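Local coordinates for protein endoglucanase E (Clostridium thermocellum, PDB 2WAO) that probably deacetylates plant cell-wall polysaccharides through its carbohydrate esterase module, whose active-site cleft also binds cello-oligosaccharides, alongside the endo-1,4-beta-glucanase activity of the whole enzyme, at residues Ile178-Asn183 and Ile219-Asn224. Residues are numbered along the deposited sequence; the frame is centred on the assembly and turned at random.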
ATOM      1  N   ILE A 178     -10.790  -6.611  -3.418  1.00  4.04           N
ATOM      2  CA  ILE A 178     -11.785  -6.079  -2.486  1.00  2.94           C
ATOM      3  C   ILE A 178     -12.557  -4.900  -3.120  1.00  3.86           C
ATOM      4  O   ILE A 178     -12.000  -4.180  -3.976  1.00  4.10           O
ATOM      5  CB  ILE A 178     -11.085  -5.612  -1.168  1.00  2.46           C
ATOM      6  CG1 ILE A 178     -12.051  -5.782   0.021  1.00  2.35           C
ATOM      7  CG2 ILE A 178     -10.476  -4.160  -1.276  1.00  2.00           C
ATOM      8  CD1 ILE A 178     -11.351  -5.638   1.394  1.00  2.00           C
ATOM      9  N   GLY A 179     -13.786  -4.685  -2.670  1.00  3.92           N
ATOM     10  CA  GLY A 179     -14.575  -3.555  -3.156  1.00  4.81           C
ATOM     11  C   GLY A 179     -15.345  -2.919  -2.019  1.00  4.99           C
ATOM     12  O   GLY A 179     -15.189  -3.280  -0.819  1.00  4.82           O
ATOM     13  N   LEU A 180     -16.179  -1.961  -2.406  1.00  4.51           N
ATOM     14  CA  LEU A 180     -17.028  -1.278  -1.491  1.00  4.98           C
ATOM     15  C   LEU A 180     -18.340  -2.039  -1.269  1.00  5.24           C
ATOM     16  O   LEU A 180     -18.896  -2.013  -0.133  1.00  4.57           O
ATOM     17  CB  LEU A 180     -17.403   0.112  -2.017  1.00  3.85           C
ATOM     18  CG  LEU A 180     -16.239   1.052  -1.762  1.00  8.09           C
ATOM     19  CD1 LEU A 180     -16.210   2.212  -2.707  1.00 11.06           C
ATOM     20  CD2 LEU A 180     -16.285   1.526  -0.285  1.00  5.93           C
ATOM     21  N   THR A 181     -18.875  -2.628  -2.344  1.00  5.07           N
ATOM     22  CA  THR A 181     -20.174  -3.393  -2.217  1.00  6.26           C
ATOM     23  C   THR A 181     -20.041  -4.880  -2.507  1.00  6.40           C
ATOM     24  O   THR A 181     -20.979  -5.673  -2.204  1.00  5.93           O
ATOM     25  CB  THR A 181     -21.288  -2.840  -3.181  1.00  5.78           C
ATOM     26  OG1 THR A 181     -20.960  -3.193  -4.524  1.00  8.82           O
ATOM     27  CG2 THR A 181     -21.403  -1.330  -3.053  1.00  8.43           C
ATOM     28  N   MET A 182     -18.928  -5.259  -3.132  1.00  6.67           N
ATOM     29  CA  MET A 182     -18.679  -6.637  -3.578  1.00  6.98           C
ATOM     30  C   MET A 182     -17.193  -6.816  -3.805  1.00  7.65           C
ATOM     31  O   MET A 182     -16.486  -5.839  -4.041  1.00  9.20           O
ATOM     32  CB  MET A 182     -19.453  -6.931  -4.885  1.00  7.13           C
ATOM     33  CG  MET A 182     -18.980  -6.061  -6.028  1.00  7.86           C
ATOM     34  SD  MET A 182     -19.923  -6.301  -7.528  1.00 11.41           S
ATOM     35  CE  MET A 182     -19.216  -7.854  -7.981  1.00 10.31           C
ATOM     36  N   ASN A 183     -16.729  -8.061  -3.749  1.00  5.73           N
ATOM     37  CA  ASN A 183     -15.383  -8.408  -4.140  1.00  6.71           C
ATOM     38  C   ASN A 183     -15.383  -8.882  -5.590  1.00  6.04           C
ATOM     39  O   ASN A 183     -16.439  -9.093  -6.163  1.00  5.37           O
ATOM     40  CB  ASN A 183     -14.842  -9.456  -3.171  1.00  7.08           C
ATOM     41  CG  ASN A 183     -14.769  -8.890  -1.765  1.00  9.86           C
ATOM     42  OD1 ASN A 183     -14.359  -7.734  -1.571  1.00 11.29           O
ATOM     43  ND2 ASN A 183     -15.303  -9.623  -0.813  1.00 16.67           N
ATOM     44  N   ILE A 219      -7.858   7.177  -1.889  1.00  2.95           N
ATOM     45  CA  ILE A 219      -8.748   6.026  -1.958  1.00  3.12           C
ATOM     46  C   ILE A 219      -8.791   5.597  -3.416  1.00  3.06           C
ATOM     47  O   ILE A 219      -9.076   6.405  -4.287  1.00  4.39           O
ATOM     48  CB  ILE A 219     -10.164   6.397  -1.432  1.00  4.41           C
ATOM     49  CG1 ILE A 219     -10.100   6.931   0.021  1.00  2.06           C
ATOM     50  CG2 ILE A 219     -11.094   5.157  -1.541  1.00  2.38           C
ATOM     51  CD1 ILE A 219     -11.449   7.496   0.579  1.00  2.92           C
ATOM     52  N   ASN A 220      -8.541   4.328  -3.688  1.00  3.82           N
ATOM     53  CA  ASN A 220      -8.689   3.844  -5.071  1.00  4.28           C
ATOM     54  C   ASN A 220      -9.466   2.560  -5.026  1.00  4.76           C
ATOM     55  O   ASN A 220      -8.902   1.508  -4.845  1.00  5.17           O
ATOM     56  CB  ASN A 220      -7.336   3.690  -5.813  1.00  5.95           C
ATOM     57  CG  ASN A 220      -7.535   3.399  -7.319  1.00  9.86           C
ATOM     58  OD1 ASN A 220      -8.555   2.792  -7.726  1.00 11.46           O
ATOM     59  ND2 ASN A 220      -6.576   3.835  -8.154  1.00 15.25           N
ATOM     60  N   LEU A 221     -10.788   2.691  -5.092  1.00  4.27           N
ATOM     61  CA  LEU A 221     -11.680   1.569  -4.924  1.00  5.99           C
ATOM     62  C   LEU A 221     -12.777   1.679  -5.973  1.00  5.70           C
ATOM     63  O   LEU A 221     -13.128   2.780  -6.392  1.00  7.10           O
ATOM     64  CB  LEU A 221     -12.320   1.595  -3.536  1.00  6.20           C
ATOM     65  CG  LEU A 221     -11.391   1.312  -2.355  1.00  5.55           C
ATOM     66  CD1 LEU A 221     -12.216   1.713  -1.080  1.00  3.94           C
ATOM     67  CD2 LEU A 221     -10.998  -0.178  -2.388  1.00  6.47           C
ATOM     68  N   GLY A 222     -13.340   0.535  -6.331  1.00  7.01           N
ATOM     69  CA  GLY A 222     -14.527   0.505  -7.173  1.00  7.28           C
ATOM     70  C   GLY A 222     -14.250  -0.333  -8.393  1.00  6.82           C
ATOM     71  O   GLY A 222     -15.191  -0.737  -9.067  1.00  6.87           O
ATOM     72  N   THR A 223     -12.980  -0.641  -8.686  1.00  6.85           N
ATOM     73  CA  THR A 223     -12.704  -1.590  -9.797  1.00  6.50           C
ATOM     74  C   THR A 223     -13.469  -2.913  -9.663  1.00  7.16           C
ATOM     75  O   THR A 223     -14.095  -3.402 -10.632  1.00  6.55           O
ATOM     76  CB  THR A 223     -11.166  -1.888  -9.981  1.00  8.22           C
ATOM     77  OG1 THR A 223     -10.503  -0.652 -10.240  1.00  9.57           O
ATOM     78  CG2 THR A 223     -10.909  -2.800 -11.192  1.00  5.71           C
ATOM     79  N   ASN A 224     -13.498  -3.449  -8.451  1.00  6.44           N
ATOM     80  CA  ASN A 224     -14.140  -4.750  -8.260  1.00  5.22           C
ATOM     81  C   ASN A 224     -15.655  -4.603  -8.224  1.00  5.31           C
ATOM     82  O   ASN A 224     -16.370  -5.569  -8.422  1.00  6.75           O
ATOM     83  CB  ASN A 224     -13.535  -5.465  -7.025  1.00  6.92           C
ATOM     84  CG  ASN A 224     -12.113  -5.789  -7.253  1.00  6.86           C
ATOM     85  OD1 ASN A 224     -11.198  -5.222  -6.592  1.00  6.75           O
ATOM     86  ND2 ASN A 224     -11.872  -6.558  -8.291  1.00  4.58           N
TER
HETATM   87  O   HOH W   1     -12.304  -2.182  -5.951  1.00  9.76           O
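Gly-179 and Asn-224 bring the two backbones closest, their CA atoms 5.3 Å apart, where the loop 178-183 curls over the turn that leads out of strand 216-220. A single water joins the main chains: it lies 2.8 Å from Ile-178 O and accepts the N-H groups of Gly-222 and Asn-224. Gly-222 has a positive phi of 124°, which leaves no room for a CB beside the carbonyl O of Leu-221. Leu-221 reaches into the loop and spreads its branches between two side chains. Its CD1 lies 4.1 Å from Leu-180 CG and its CD2 4.2 Å from Ile-178 CG2, while its CB meets Leu-180 CD1 at 4.0 Å, the two leucines crossing at about a right angle. Asn-224 points toward the loop, with its CB 3.6 Å from Ile-178 O. Met-182 has CG between its backbone N and carbonyl carbon (chi1 64°) and a bend at chi3, which sets CG, SD and CE all against Asn-224 O, CG at 3.6 Å. Within the loop, Asn-183 OD1 accepts from Gly-179 N at 3.3 Å in its carbonyl plane, a bent bond (139°) that closes the loop on itself. The carboxylate of Asp-225 takes the N-H groups of Leu-180 and Thr-181. In this SGNH-type parallel sheet, Asn-224, just past the C-terminal end of the central strand 216-220, sits near a bound glucose unit, consistent with the Asn of the family's oxyanion hole. Ile-192 of helix 192-195 packs on Ile-178, Leu-180 and Leu-221, and helix 233-250 adds Phe-236 and Tyr-240 against Leu-180 and Leu-243 against Leu-221.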